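Local coordinates for transcriptional regulator (Aquifex aeolicus, PDB 2EH3), which probably binds DNA through a helix-turn-helix domain and regulates transcription as a member of the TetR/AcrR family, at residues Glu47-His58 / Lys103-Asp114. Residues are numbered along the deposited sequence; the frame is centred on the assembly and turned at random.
Sequences EELITEIIERTH and KFRNIYFEKIED
H58 and K111, whose CA atoms lie 7.2 Å apart, illustrate how side chains bridge two nearly parallel helix segments whose axes approach to 11.6 Å. The aliphatic part of K111 lies over one face of the imidazole, a CH-pi contact with CD 3.8 Å from the ring centroid. A bend at chi2 (-47°) then lets the extended end of the lysine run on to E55, where NZ forms a salt bridge with OE1 at 2.7 Å. At the ring edge, H58 NE2 donates to D114 OD2 over 2.7 Å in a bent bond (141° at the hydrogen); the acceptor lies close to the ring plane, but NE2 comes to it from above the carboxylate plane, which stands nearly perpendicular to the ring, at 84°. Replacing H58 by alanine would probably strip K111 of the surface it rests on and leave D114 without its link to helix 46-67.

The middle of the contact is apolar: I54 CG2 touches K111 CG and I107 CG2, and I50 CG2 approaches F104 CZ at 4.2 Å. E47 CG reaches the edge of the F104 ring, while a second salt bridge closes the N-terminal end, K103 NZ meeting E47 OE1 (2.8 Å) from above the carboxylate plane.

In the second shell, R117 and R118 form salt bridges with D114 and probably fix its carboxylate, and Y20 meets F104 edge-to-face. The contact thus joins helix 46-67, whose first turns fall in the TetR-type DNA-binding region and which also packs on helix 3-18, to helix 105-126 of the C-terminal domain, itself backed by helix 88-99 and the second subunit.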
ATOM      1  N   GLU A  47      -7.064 -17.150 -14.319  1.00 14.41           N
ATOM      2  CA  GLU A  47      -6.831 -17.147 -12.871  1.00 14.98           C
ATOM      3  C   GLU A  47      -5.596 -17.978 -12.506  1.00 15.17           C
ATOM      4  O   GLU A  47      -4.762 -17.537 -11.684  1.00 14.43           O
ATOM      5  CB  GLU A  47      -8.077 -17.678 -12.134  1.00 16.98           C
ATOM      6  CG  GLU A  47      -7.896 -17.807 -10.610  1.00 20.84           C
ATOM      7  CD  GLU A  47      -9.221 -18.021  -9.877  1.00 23.21           C
ATOM      8  OE1 GLU A  47     -10.269 -18.087 -10.544  1.00 27.46           O
ATOM      9  OE2 GLU A  47      -9.220 -18.114  -8.632  1.00 25.35           O
ATOM     10  N   GLU A  48      -5.468 -19.166 -13.108  1.00 14.87           N
ATOM     11  CA  GLU A  48      -4.297 -20.009 -12.845  1.00 16.04           C
ATOM     12  C   GLU A  48      -3.046 -19.279 -13.294  1.00 14.10           C
ATOM     13  O   GLU A  48      -2.003 -19.355 -12.645  1.00 14.43           O
ATOM     14  CB  GLU A  48      -4.344 -21.354 -13.590  1.00 17.33           C
ATOM     15  CG  GLU A  48      -5.200 -22.430 -12.973  1.00 24.32           C
ATOM     16  CD  GLU A  48      -4.931 -23.837 -13.530  1.00 27.27           C
ATOM     17  OE1 GLU A  48      -5.649 -24.765 -13.090  1.00 31.70           O
ATOM     18  OE2 GLU A  48      -4.026 -24.026 -14.387  1.00 26.80           O
ATOM     19  N   LEU A  49      -3.142 -18.591 -14.435  1.00 12.64           N
ATOM     20  CA  LEU A  49      -2.010 -17.855 -14.961  1.00 12.41           C
ATOM     21  C   LEU A  49      -1.472 -16.762 -14.036  1.00 12.60           C
ATOM     22  O   LEU A  49      -0.278 -16.705 -13.787  1.00 12.69           O
ATOM     23  CB  LEU A  49      -2.382 -17.245 -16.326  1.00 10.19           C
ATOM     24  CG  LEU A  49      -1.430 -16.203 -16.918  1.00 11.99           C
ATOM     25  CD1 LEU A  49      -0.091 -16.853 -17.370  1.00 13.99           C
ATOM     26  CD2 LEU A  49      -2.139 -15.566 -18.117  1.00 11.91           C
ATOM     27  N   ILE A  50      -2.329 -15.873 -13.544  1.00 13.10           N
ATOM     28  CA  ILE A  50      -1.794 -14.822 -12.683  1.00 13.74           C
ATOM     29  C   ILE A  50      -1.310 -15.414 -11.364  1.00 14.73           C
ATOM     30  O   ILE A  50      -0.321 -14.950 -10.801  1.00 13.90           O
ATOM     31  CB  ILE A  50      -2.834 -13.682 -12.442  1.00 13.39           C
ATOM     32  CG1 ILE A  50      -2.153 -12.499 -11.715  1.00 13.20           C
ATOM     33  CG2 ILE A  50      -4.019 -14.216 -11.726  1.00 15.28           C
ATOM     34  CD1 ILE A  50      -2.984 -11.200 -11.777  1.00 15.21           C
ATOM     35  N   THR A  51      -1.975 -16.460 -10.895  1.00 13.65           N
ATOM     36  CA  THR A  51      -1.566 -17.085  -9.646  1.00 15.12           C
ATOM     37  C   THR A  51      -0.145 -17.633  -9.815  1.00 15.60           C
ATOM     38  O   THR A  51       0.684 -17.460  -8.926  1.00 15.89           O
ATOM     39  CB  THR A  51      -2.564 -18.200  -9.241  1.00 16.57           C
ATOM     40  OG1 THR A  51      -3.869 -17.628  -9.055  1.00 17.90           O
ATOM     41  CG2 THR A  51      -2.152 -18.847  -7.918  1.00 17.52           C
ATOM     42  N   GLU A  52       0.148 -18.240 -10.965  1.00 14.02           N
ATOM     43  CA  GLU A  52       1.487 -18.782 -11.210  1.00 15.02           C
ATOM     44  C   GLU A  52       2.548 -17.694 -11.293  1.00 15.58           C
ATOM     45  O   GLU A  52       3.677 -17.894 -10.846  1.00 16.15           O
ATOM     46  CB  GLU A  52       1.485 -19.627 -12.486  1.00 16.02           C
ATOM     47  CG  GLU A  52       2.862 -20.228 -12.861  1.00 19.53           C
ATOM     48  CD  GLU A  52       3.343 -21.312 -11.910  1.00 23.61           C
ATOM     49  OE1 GLU A  52       2.539 -21.769 -11.078  1.00 24.50           O
ATOM     50  OE2 GLU A  52       4.529 -21.716 -12.015  1.00 25.23           O
ATOM     51  N   ILE A  53       2.199 -16.553 -11.882  1.00 13.30           N
ATOM     52  CA  ILE A  53       3.119 -15.420 -11.997  1.00 12.50           C
ATOM     53  C   ILE A  53       3.548 -15.001 -10.595  1.00 14.87           C
ATOM     54  O   ILE A  53       4.737 -14.795 -10.327  1.00 15.15           O
ATOM     55  CB  ILE A  53       2.434 -14.203 -12.699  1.00 13.13           C
ATOM     56  CG1 ILE A  53       2.264 -14.500 -14.188  1.00 14.04           C
ATOM     57  CG2 ILE A  53       3.256 -12.936 -12.504  1.00 15.19           C
ATOM     58  CD1 ILE A  53       1.547 -13.393 -14.935  1.00 14.10           C
ATOM     59  N   ILE A  54       2.567 -14.872  -9.705  1.00 14.84           N
ATOM     60  CA  ILE A  54       2.857 -14.482  -8.338  1.00 14.93           C
ATOM     61  C   ILE A  54       3.648 -15.565  -7.630  1.00 16.74           C
ATOM     62  O   ILE A  54       4.657 -15.269  -6.959  1.00 17.66           O
ATOM     63  CB  ILE A  54       1.543 -14.190  -7.576  1.00 14.13           C
ATOM     64  CG1 ILE A  54       0.798 -13.040  -8.279  1.00 16.04           C
ATOM     65  CG2 ILE A  54       1.833 -13.859  -6.095  1.00 13.21           C
ATOM     66  CD1 ILE A  54       1.564 -11.707  -8.340  1.00 16.83           C
ATOM     67  N   GLU A  55       3.217 -16.814  -7.796  1.00 17.83           N
ATOM     68  CA  GLU A  55       3.882 -17.940  -7.147  1.00 20.34           C
ATOM     69  C   GLU A  55       5.362 -18.031  -7.520  1.00 20.53           C
ATOM     70  O   GLU A  55       6.218 -18.324  -6.668  1.00 19.05           O
ATOM     71  CB  GLU A  55       3.173 -19.240  -7.509  1.00 21.28           C
ATOM     72  CG  GLU A  55       3.484 -20.403  -6.590  1.00 24.75           C
ATOM     73  CD  GLU A  55       2.846 -20.255  -5.220  1.00 26.17           C
ATOM     74  OE1 GLU A  55       2.025 -19.329  -5.028  1.00 27.79           O
ATOM     75  OE2 GLU A  55       3.160 -21.078  -4.338  1.00 29.52           O
ATOM     76  N   ARG A  56       5.677 -17.782  -8.785  1.00 20.77           N
ATOM     77  CA  ARG A  56       7.068 -17.863  -9.203  1.00 19.01           C
ATOM     78  C   ARG A  56       7.917 -16.735  -8.613  1.00 19.79           C
ATOM     79  O   ARG A  56       9.078 -16.964  -8.262  1.00 18.89           O
ATOM     80  CB  ARG A  56       7.162 -17.905 -10.722  1.00 19.69           C
ATOM     81  CG  ARG A  56       6.709 -19.233 -11.269  1.00 20.40           C
ATOM     82  CD  ARG A  56       6.928 -19.298 -12.762  1.00 20.02           C
ATOM     83  NE  ARG A  56       6.563 -20.614 -13.265  1.00 19.56           N
ATOM     84  CZ  ARG A  56       7.176 -21.218 -14.273  1.00 19.96           C
ATOM     85  NH1 ARG A  56       8.184 -20.620 -14.896  1.00 21.07           N
ATOM     86  NH2 ARG A  56       6.786 -22.423 -14.642  1.00 21.77           N
ATOM     87  N   THR A  57       7.352 -15.530  -8.471  1.00 18.81           N
ATOM     88  CA  THR A  57       8.129 -14.447  -7.873  1.00 17.95           C
ATOM     89  C   THR A  57       8.246 -14.716  -6.364  1.00 17.07           C
ATOM     90  O   THR A  57       9.292 -14.451  -5.762  1.00 18.62           O
ATOM     91  CB  THR A  57       7.506 -13.045  -8.160  1.00 19.03           C
ATOM     92  OG1 THR A  57       7.623 -12.761  -9.562  1.00 20.70           O
ATOM     93  CG2 THR A  57       8.258 -11.952  -7.427  1.00 20.01           C
ATOM     94  N   HIS A  58       7.206 -15.275  -5.763  1.00 16.81           N
ATOM     95  CA  HIS A  58       7.252 -15.606  -4.331  1.00 17.05           C
ATOM     96  C   HIS A  58       8.359 -16.630  -4.108  1.00 17.43           C
ATOM     97  O   HIS A  58       9.093 -16.561  -3.117  1.00 15.88           O
ATOM     98  CB  HIS A  58       5.926 -16.218  -3.871  1.00 18.73           C
ATOM     99  CG  HIS A  58       5.899 -16.588  -2.415  1.00 18.74           C
ATOM    100  ND1 HIS A  58       5.229 -17.696  -1.945  1.00 18.92           N
ATOM    101  CD2 HIS A  58       6.436 -15.987  -1.327  1.00 20.87           C
ATOM    102  CE1 HIS A  58       5.351 -17.761  -0.631  1.00 20.16           C
ATOM    103  NE2 HIS A  58       6.078 -16.736  -0.230  1.00 19.68           N
ATOM    104  N   LYS A 103     -11.454 -10.271  -5.506  1.00 11.98           N
ATOM    105  CA  LYS A 103     -11.216 -11.705  -5.664  1.00 13.37           C
ATOM    106  C   LYS A 103      -9.832 -12.210  -5.254  1.00 12.91           C
ATOM    107  O   LYS A 103      -9.719 -13.301  -4.676  1.00 12.70           O
ATOM    108  CB  LYS A 103     -11.506 -12.117  -7.119  1.00 16.77           C
ATOM    109  CG  LYS A 103     -11.368 -13.606  -7.422  1.00 18.85           C
ATOM    110  CD  LYS A 103     -11.600 -13.920  -8.904  1.00 20.17           C
ATOM    111  CE  LYS A 103     -11.798 -15.431  -9.085  1.00 23.07           C
ATOM    112  NZ  LYS A 103     -12.015 -15.841 -10.501  1.00 24.54           N
ATOM    113  N   PHE A 104      -8.800 -11.419  -5.518  1.00 11.16           N
ATOM    114  CA  PHE A 104      -7.435 -11.858  -5.226  1.00 12.28           C
ATOM    115  C   PHE A 104      -6.772 -11.174  -4.032  1.00 12.17           C
ATOM    116  O   PHE A 104      -5.593 -11.417  -3.760  1.00 12.54           O
ATOM    117  CB  PHE A 104      -6.545 -11.659  -6.476  1.00 11.60           C
ATOM    118  CG  PHE A 104      -7.049 -12.358  -7.711  1.00 12.32           C
ATOM    119  CD1 PHE A 104      -7.374 -13.711  -7.682  1.00 16.00           C
ATOM    120  CD2 PHE A 104      -7.134 -11.675  -8.911  1.00 15.91           C
ATOM    121  CE1 PHE A 104      -7.770 -14.373  -8.849  1.00 16.34           C
ATOM    122  CE2 PHE A 104      -7.531 -12.338 -10.096  1.00 17.56           C
ATOM    123  CZ  PHE A 104      -7.845 -13.684 -10.054  1.00 16.11           C
ATOM    124  N   ARG A 105      -7.516 -10.353  -3.299  1.00 12.16           N
ATOM    125  CA  ARG A 105      -6.941  -9.664  -2.136  1.00 12.24           C
ATOM    126  C   ARG A 105      -6.301 -10.609  -1.132  1.00 12.52           C
ATOM    127  O   ARG A 105      -5.241 -10.297  -0.565  1.00 11.76           O
ATOM    128  CB  ARG A 105      -8.008  -8.829  -1.422  1.00 14.26           C
ATOM    129  CG  ARG A 105      -7.393  -7.841  -0.410  1.00 15.08           C
ATOM    130  CD  ARG A 105      -8.410  -6.795   0.027  1.00 15.34           C
ATOM    131  NE  ARG A 105      -8.878  -6.060  -1.140  1.00 14.53           N
ATOM    132  CZ  ARG A 105      -9.901  -5.213  -1.147  1.00 15.44           C
ATOM    133  NH1 ARG A 105     -10.575  -4.978  -0.027  1.00 16.59           N
ATOM    134  NH2 ARG A 105     -10.248  -4.611  -2.277  1.00 16.98           N
ATOM    135  N   ASN A 106      -6.926 -11.758  -0.930  1.00 12.41           N
ATOM    136  CA  ASN A 106      -6.406 -12.719   0.032  1.00 14.72           C
ATOM    137  C   ASN A 106      -5.008 -13.217  -0.349  1.00 15.15           C
ATOM    138  O   ASN A 106      -4.205 -13.520   0.538  1.00 15.12           O
ATOM    139  CB  ASN A 106      -7.355 -13.907   0.148  1.00 16.83           C
ATOM    140  CG  ASN A 106      -7.412 -14.722  -1.130  1.00 21.42           C
ATOM    141  OD1 ASN A 106      -7.939 -14.272  -2.168  1.00 23.92           O
ATOM    142  ND2 ASN A 106      -6.839 -15.928  -1.079  1.00 23.34           N
ATOM    143  N   ILE A 107      -4.717 -13.321  -1.646  1.00 15.35           N
ATOM    144  CA  ILE A 107      -3.399 -13.797  -2.081  1.00 15.29           C
ATOM    145  C   ILE A 107      -2.340 -12.770  -1.739  1.00 15.84           C
ATOM    146  O   ILE A 107      -1.242 -13.119  -1.272  1.00 15.15           O
ATOM    147  CB  ILE A 107      -3.390 -14.062  -3.601  1.00 15.50           C
ATOM    148  CG1 ILE A 107      -4.426 -15.134  -3.913  1.00 17.17           C
ATOM    149  CG2 ILE A 107      -1.976 -14.488  -4.083  1.00 15.99           C
ATOM    150  CD1 ILE A 107      -4.714 -15.315  -5.405  1.00 20.46           C
ATOM    151  N   TYR A 108      -2.649 -11.501  -1.991  1.00 12.38           N
ATOM    152  CA  TYR A 108      -1.738 -10.408  -1.688  1.00 13.82           C
ATOM    153  C   TYR A 108      -1.362 -10.530  -0.231  1.00 13.77           C
ATOM    154  O   TYR A 108      -0.180 -10.584   0.115  1.00 13.17           O
ATOM    155  CB  TYR A 108      -2.424  -9.058  -1.907  1.00 14.06           C
ATOM    156  CG  TYR A 108      -1.615  -7.863  -1.480  1.00 13.58           C
ATOM    157  CD1 TYR A 108      -0.676  -7.280  -2.340  1.00 14.21           C
ATOM    158  CD2 TYR A 108      -1.803  -7.287  -0.229  1.00 14.53           C
ATOM    159  CE1 TYR A 108       0.042  -6.146  -1.960  1.00 16.06           C
ATOM    160  CE2 TYR A 108      -1.090  -6.160   0.170  1.00 16.84           C
ATOM    161  CZ  TYR A 108      -0.166  -5.586  -0.706  1.00 17.08           C
ATOM    162  OH  TYR A 108       0.497  -4.444  -0.306  1.00 21.39           O
ATOM    163  N   PHE A 109      -2.364 -10.597   0.635  1.00 13.50           N
ATOM    164  CA  PHE A 109      -2.031 -10.703   2.058  1.00 12.99           C
ATOM    165  C   PHE A 109      -1.354 -12.006   2.468  1.00 14.14           C
ATOM    166  O   PHE A 109      -0.510 -12.006   3.388  1.00 15.21           O
ATOM    167  CB  PHE A 109      -3.270 -10.411   2.917  1.00 12.19           C
ATOM    168  CG  PHE A 109      -3.627  -8.950   2.952  1.00 12.09           C
ATOM    169  CD1 PHE A 109      -2.709  -8.015   3.449  1.00 15.06           C
ATOM    170  CD2 PHE A 109      -4.848  -8.490   2.445  1.00 13.26           C
ATOM    171  CE1 PHE A 109      -2.995  -6.641   3.440  1.00 13.92           C
ATOM    172  CE2 PHE A 109      -5.148  -7.103   2.431  1.00 14.55           C
ATOM    173  CZ  PHE A 109      -4.213  -6.180   2.926  1.00 14.38           C
ATOM    174  N   GLU A 110      -1.680 -13.108   1.797  1.00 13.87           N
ATOM    175  CA  GLU A 110      -1.065 -14.386   2.136  1.00 16.07           C
ATOM    176  C   GLU A 110       0.437 -14.333   1.890  1.00 15.69           C
ATOM    177  O   GLU A 110       1.236 -14.755   2.740  1.00 14.60           O
ATOM    178  CB  GLU A 110      -1.707 -15.517   1.311  1.00 19.29           C
ATOM    179  CG  GLU A 110      -3.034 -16.004   1.896  1.00 24.65           C
ATOM    180  CD  GLU A 110      -3.912 -16.741   0.884  1.00 28.78           C
ATOM    181  OE1 GLU A 110      -3.369 -17.266  -0.119  1.00 31.07           O
ATOM    182  OE2 GLU A 110      -5.151 -16.804   1.095  1.00 29.43           O
ATOM    183  N   LYS A 111       0.834 -13.783   0.754  1.00 13.71           N
ATOM    184  CA  LYS A 111       2.231 -13.690   0.387  1.00 14.32           C
ATOM    185  C   LYS A 111       3.004 -12.747   1.271  1.00 14.31           C
ATOM    186  O   LYS A 111       4.163 -13.013   1.600  1.00 15.28           O
ATOM    187  CB  LYS A 111       2.362 -13.253  -1.080  1.00 14.53           C
ATOM    188  CG  LYS A 111       1.810 -14.267  -2.044  1.00 17.72           C
ATOM    189  CD  LYS A 111       2.295 -15.694  -1.731  1.00 20.69           C
ATOM    190  CE  LYS A 111       1.893 -16.635  -2.859  1.00 21.59           C
ATOM    191  NZ  LYS A 111       2.254 -18.061  -2.619  1.00 23.03           N
ATOM    192  N   ILE A 112       2.378 -11.639   1.655  1.00 13.86           N
ATOM    193  CA  ILE A 112       3.035 -10.676   2.526  1.00 14.72           C
ATOM    194  C   ILE A 112       3.253 -11.332   3.874  1.00 14.67           C
ATOM    195  O   ILE A 112       4.338 -11.235   4.449  1.00 15.40           O
ATOM    196  CB  ILE A 112       2.186  -9.406   2.755  1.00 16.08           C
ATOM    197  CG1 ILE A 112       2.002  -8.646   1.436  1.00 18.01           C
ATOM    198  CG2 ILE A 112       2.857  -8.535   3.851  1.00 17.44           C
ATOM    199  CD1 ILE A 112       3.252  -7.914   0.955  1.00 19.46           C
ATOM    200  N   GLU A 113       2.218 -12.002   4.369  1.00 15.91           N
ATOM    201  CA  GLU A 113       2.315 -12.657   5.671  1.00 15.84           C
ATOM    202  C   GLU A 113       3.418 -13.692   5.650  1.00 16.08           C
ATOM    203  O   GLU A 113       4.152 -13.826   6.631  1.00 15.42           O
ATOM    204  CB  GLU A 113       0.977 -13.320   6.029  1.00 18.62           C
ATOM    205  CG  GLU A 113       0.960 -14.108   7.340  1.00 23.19           C
ATOM    206  CD  GLU A 113       1.407 -13.279   8.533  1.00 26.45           C
ATOM    207  OE1 GLU A 113       1.193 -12.052   8.510  1.00 28.05           O
ATOM    208  OE2 GLU A 113       1.960 -13.861   9.503  1.00 29.83           O
ATOM    209  N   ASP A 114       3.545 -14.424   4.542  1.00 14.22           N
ATOM    210  CA  ASP A 114       4.591 -15.436   4.469  1.00 15.66           C
ATOM    211  C   ASP A 114       5.957 -14.794   4.493  1.00 15.74           C
ATOM    212  O   ASP A 114       6.861 -15.275   5.190  1.00 15.71           O
ATOM    213  CB  ASP A 114       4.493 -16.288   3.207  1.00 18.31           C
ATOM    214  CG  ASP A 114       5.530 -17.408   3.192  1.00 20.51           C
ATOM    215  OD1 ASP A 114       5.420 -18.331   4.025  1.00 23.55           O
ATOM    216  OD2 ASP A 114       6.469 -17.354   2.374  1.00 23.18           O
TER